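Local coordinates for protein telomere length regulator taz1 (Schizosaccharomyces pombe, PDB 4ZMI) that binds double-stranded telomeric DNA and regulates telomere length and function in fission yeast, its helical TRF-family domain being the part described here, at residues 121-125 with 166-171; 145-150 with 199-203. The contacts are given in a common frame with arbitrary orientation. Where two conformers were deposited one is given. Residue numbers count along the deposited sequence, not the author numbering.

Contact 1: residues 121-125 with 166-171. With MG (magnesium ion), chain B.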
# COMPACT_ATOMS: atom_id res chain seq x y z
N ARG A 121 -3.31 -1.89 1.79
CA ARG A 121 -4.04 -2.82 0.94
C ARG A 121 -3.75 -2.53 -0.54
O ARG A 121 -3.47 -3.46 -1.31
CB ARG A 121 -5.54 -2.75 1.21
CG ARG A 121 -6.24 -4.01 0.79
CD ARG A 121 -7.73 -3.86 0.88
NE ARG A 121 -8.11 -3.37 2.19
CZ ARG A 121 -9.34 -3.01 2.52
NH1 ARG A 121 -10.30 -3.12 1.62
NH2 ARG A 121 -9.59 -2.57 3.73
N SER A 122 -3.78 -1.25 -0.91
CA SER A 122 -3.52 -0.86 -2.29
C SER A 122 -2.14 -1.31 -2.69
O SER A 122 -1.96 -1.87 -3.76
CB SER A 122 -3.61 0.67 -2.44
OG SER A 122 -4.94 1.06 -2.24
N ILE A 123 -1.15 -1.03 -1.84
CA ILE A 123 0.23 -1.33 -2.21
C ILE A 123 0.46 -2.83 -2.37
O ILE A 123 1.05 -3.25 -3.36
CB ILE A 123 1.24 -0.72 -1.23
CG1 ILE A 123 1.06 0.79 -1.21
CG2 ILE A 123 2.67 -1.06 -1.62
CD1 ILE A 123 1.69 1.45 -0.01
N VAL A 124 -0.01 -3.62 -1.40
CA VAL A 124 0.09 -5.08 -1.51
C VAL A 124 -0.60 -5.64 -2.77
O VAL A 124 -0.01 -6.45 -3.48
CB VAL A 124 -0.49 -5.78 -0.25
CG1 VAL A 124 -0.43 -7.31 -0.40
CG2 VAL A 124 0.26 -5.35 0.99
N LEU A 125 -1.83 -5.22 -3.06
CA LEU A 125 -2.54 -5.69 -4.25
C LEU A 125 -1.81 -5.25 -5.51
O LEU A 125 -1.73 -6.00 -6.48
CB LEU A 125 -3.99 -5.19 -4.29
CG LEU A 125 -4.97 -5.89 -3.32
CD1 LEU A 125 -6.19 -5.03 -3.15
CD2 LEU A 125 -5.39 -7.28 -3.80
N PHE A 166 -13.74 -5.67 -0.89
CA PHE A 166 -12.48 -5.58 -0.15
C PHE A 166 -11.29 -5.28 -1.09
O PHE A 166 -10.43 -4.48 -0.78
CB PHE A 166 -12.24 -6.89 0.61
CG PHE A 166 -11.09 -6.84 1.58
CD1 PHE A 166 -11.30 -6.48 2.90
CD2 PHE A 166 -9.81 -7.14 1.16
CE1 PHE A 166 -10.27 -6.42 3.79
CE2 PHE A 166 -8.77 -7.09 2.06
CZ PHE A 166 -8.99 -6.73 3.37
N ILE A 167 -11.28 -5.93 -2.24
CA ILE A 167 -10.21 -5.77 -3.22
C ILE A 167 -10.34 -4.50 -4.06
O ILE A 167 -9.41 -3.70 -4.13
CB ILE A 167 -10.20 -6.99 -4.16
CG1 ILE A 167 -9.73 -8.24 -3.38
CG2 ILE A 167 -9.36 -6.69 -5.42
CD1 ILE A 167 -10.06 -9.54 -4.07
N LEU A 168 -11.49 -4.30 -4.69
CA LEU A 168 -11.67 -3.22 -5.66
C LEU A 168 -11.78 -1.80 -5.07
O LEU A 168 -11.43 -0.82 -5.72
CB LEU A 168 -12.90 -3.50 -6.52
CG LEU A 168 -12.77 -4.75 -7.37
CD1 LEU A 168 -14.15 -5.17 -7.90
CD2 LEU A 168 -11.77 -4.52 -8.53
N SER A 169 -12.27 -1.70 -3.84
CA SER A 169 -12.42 -0.42 -3.19
C SER A 169 -11.06 0.28 -3.03
O SER A 169 -11.01 1.46 -2.82
CB SER A 169 -13.04 -0.61 -1.81
OG SER A 169 -12.07 -1.22 -0.96
N CYS A 170 -9.95 -0.44 -3.15
CA CYS A 170 -8.62 0.14 -3.02
C CYS A 170 -7.82 0.09 -4.31
O CYS A 170 -6.60 0.26 -4.27
CB CYS A 170 -7.82 -0.60 -1.94
SG CYS A 170 -8.46 -0.51 -0.24
N LEU A 171 -8.47 -0.20 -5.44
CA LEU A 171 -7.77 -0.28 -6.73
C LEU A 171 -8.42 0.66 -7.75
O LEU A 171 -9.65 0.85 -7.74
CB LEU A 171 -7.75 -1.70 -7.28
CG LEU A 171 -6.99 -2.75 -6.45
CD1 LEU A 171 -7.24 -4.09 -7.04
CD2 LEU A 171 -5.51 -2.45 -6.48
MG MG B . -12.06 0.63 -7.87
O HOH W 1 -14.19 -0.50 -7.67
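Arg121 reaches out from helix 118-130 with a side chain extended over chi1 and chi2 (both t) and bent at chi3 (m), which brings the guanidinium over the Phe166 ring. It lies flat on that ring, planes 5° apart, with Arg121 CZ 3.8 Å from the centroid of the Phe166 ring and 14° off its normal, a cation-pi stack over the face. Cys170 SG sits over the opposite face of the guanidinium. Arg121 NH1 donates a hydrogen bond to Phe166 O (2.8 Å), so that one residue receives the arginine through both its ring and its carbonyl, and Arg121 NH2 bonds Lys116 O; no salt bridge joins the two segments. Ser122 brings the backbones closest, its CA 5.2 Å from Cys170 CA, and its OG lies 2.7 Å from Cys170 O, with Leu118 O also within hydrogen-bonding range. The residues met here belong to helix 163-168 and the type I beta turn from Leu168 to Leu171, closed by Leu171 N to Leu168 O (3.0 Å), in an all-helical TRF-family domain. The turn leads straight into a magnesium site: Leu171 O and a water each bind the ion at 2.4 Å, Tyr173 O also binds it, and Leu168 O, 2.7 Å from MG, faces it, so that the first and last carbonyls of the turn both do. Ile123 and Val124 face other parts of the domain, Val124 packing on helix 137-154. Leu125, one helical turn after Arg121, returns to the interface with apolar contacts, CD1 lying 4.2 Å from Ile167 CG2 and CB 3.8 Å from Leu171 CD2.

Contact 2: residues 145-150 with 199-203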
# COMPACT_ATOMS: atom_id res chain seq x y z
N PHE A 145 -0.78 -9.69 2.93
CA PHE A 145 -2.18 -9.55 2.53
C PHE A 145 -3.10 -10.27 3.51
O PHE A 145 -4.14 -9.73 3.90
CB PHE A 145 -2.44 -10.03 1.09
CG PHE A 145 -3.85 -9.78 0.63
CD1 PHE A 145 -4.20 -8.57 0.04
CD2 PHE A 145 -4.83 -10.73 0.81
CE1 PHE A 145 -5.50 -8.33 -0.38
CE2 PHE A 145 -6.13 -10.50 0.41
CZ PHE A 145 -6.47 -9.30 -0.19
N GLU A 146 -2.72 -11.47 3.93
CA GLU A 146 -3.54 -12.20 4.90
C GLU A 146 -3.62 -11.49 6.24
O GLU A 146 -4.66 -11.48 6.87
CB GLU A 146 -3.07 -13.63 5.11
CG GLU A 146 -4.14 -14.55 5.65
CD GLU A 146 -4.06 -14.76 7.15
OE1 GLU A 146 -3.10 -14.24 7.78
OE2 GLU A 146 -4.94 -15.45 7.70
N GLU A 147 -2.53 -10.86 6.65
CA GLU A 147 -2.53 -10.04 7.86
C GLU A 147 -3.49 -8.84 7.79
O GLU A 147 -4.25 -8.59 8.74
CB GLU A 147 -1.13 -9.56 8.21
CG GLU A 147 -1.08 -8.83 9.54
CD GLU A 147 -1.28 -9.76 10.74
OE1 GLU A 147 -0.96 -10.96 10.61
OE2 GLU A 147 -1.74 -9.30 11.80
N LEU A 148 -3.46 -8.11 6.68
CA LEU A 148 -4.37 -6.99 6.50
C LEU A 148 -5.79 -7.52 6.57
O LEU A 148 -6.68 -6.87 7.10
CB LEU A 148 -4.14 -6.29 5.15
CG LEU A 148 -2.74 -5.72 5.01
CD1 LEU A 148 -2.51 -5.20 3.59
CD2 LEU A 148 -2.59 -4.61 6.04
N VAL A 149 -6.01 -8.73 6.05
CA VAL A 149 -7.35 -9.31 6.10
C VAL A 149 -7.77 -9.56 7.56
O VAL A 149 -8.90 -9.21 7.94
CB VAL A 149 -7.47 -10.58 5.23
CG1 VAL A 149 -8.83 -11.22 5.39
CG2 VAL A 149 -7.25 -10.20 3.77
N ILE A 150 -6.86 -10.10 8.37
CA ILE A 150 -7.13 -10.33 9.79
C ILE A 150 -7.44 -9.01 10.47
O ILE A 150 -8.45 -8.89 11.17
CB ILE A 150 -5.93 -10.94 10.54
CG1 ILE A 150 -5.32 -12.11 9.78
CG2 ILE A 150 -6.37 -11.39 11.91
CD1 ILE A 150 -6.24 -13.28 9.68
N THR A 199 -9.03 -16.60 0.97
CA THR A 199 -8.42 -16.17 2.21
C THR A 199 -9.42 -15.31 2.94
O THR A 199 -9.64 -15.45 4.14
CB THR A 199 -7.17 -15.30 1.95
OG1 THR A 199 -6.17 -16.05 1.25
CG2 THR A 199 -6.62 -14.74 3.26
N ILE A 200 -10.06 -14.42 2.18
CA ILE A 200 -10.96 -13.43 2.75
C ILE A 200 -12.19 -14.14 3.31
O ILE A 200 -12.68 -13.80 4.39
CB ILE A 200 -11.36 -12.36 1.72
CG1 ILE A 200 -10.19 -11.40 1.46
CG2 ILE A 200 -12.55 -11.56 2.21
CD1 ILE A 200 -10.27 -10.69 0.11
N GLY A 201 -12.69 -15.13 2.59
CA GLY A 201 -13.83 -15.90 3.06
C GLY A 201 -13.57 -16.66 4.35
O GLY A 201 -14.39 -16.66 5.27
N ASN A 202 -12.40 -17.29 4.43
CA ASN A 202 -12.07 -18.10 5.60
C ASN A 202 -11.75 -17.27 6.83
O ASN A 202 -12.13 -17.62 7.94
CB ASN A 202 -10.92 -19.05 5.26
CG ASN A 202 -11.26 -20.00 4.12
OD1 ASN A 202 -12.43 -20.32 3.90
ND2 ASN A 202 -10.24 -20.45 3.39
N THR A 203 -11.06 -16.16 6.63
CA THR A 203 -10.67 -15.29 7.74
C THR A 203 -11.88 -14.64 8.45
O THR A 203 -11.86 -14.45 9.67
CB THR A 203 -9.66 -14.22 7.26
OG1 THR A 203 -8.40 -14.85 6.99
CG2 THR A 203 -9.48 -13.13 8.31
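Thr203, Val149 and Thr199 contribute most of the interface between helices 137-154 and 192-203, whose short segments cross at -38° with axes 9.9 Å apart and run in broadly the same direction. Thr203, at the last turn of its helix, directs its methyl into the other helix: CG2 lies 3.5 Å from both Val149 CG1 and Ile150 CD1. Its hydroxyl turns back to its own helix, where OG1 makes a weak hydrogen bond to Thr199 O (3.2 Å). The CA-to-CB bond of Val149 points toward helix 192-203, and while CG1 meets Thr203, CG2 packs 3.9 Å from Ile200 CG1. One turn before Thr203, Thr199 follows the same scheme: CG2 touches Glu146 CG at 3.4 Å, and OG1 is hydrogen-bonded to Phe195 O. Toward the interior, the edge of the Phe145 ring meets Ile200, CZ to CD1 4.1 Å, and Phe166 of helix 163-168 packs against Phe145, Val149 and Ile200. This is helix-helix packing within the all-helical TRF-family domain, joining segments separated by 48 residues. Toward the outside, the Glu146 side chain is about 4 Å from a bound cobalt ion, and Glu146 OE2 stays 3.6 Å from Thr203 OG1, too far for a hydrogen bond. No hydrogen bond or salt bridge crosses between the segments; with both threonine hydroxyls turned to carbonyls of their own helix, the association rests on the van der Waals fit of methyl and methylene groups.

Overall arrangement
Contacts 1 and 2 have centres 13 Å apart and interlock along the chain, where their segments alternate. They touch directly: Leu125 CD2 is 3.6 Å from Phe145 CE1, Val124 CG1 3.7 Å from Phe145 CB, and Phe166 CD2 3.7 Å from Ile200 CD1. Phe166 therefore serves both, bearing the arginine in one and packing beside the aliphatic groups of the other. Contact 1 lies deeper, its centre about 8 Å from the centre of the chain, against about 16 Å for that of contact 2. It holds Leu168 and Leu171 of the magnesium site, whose ion is about 13 Å from the Phe145 side chain; contact 2 instead borders a cobalt ion, about 4 Å from the Glu146 side chain.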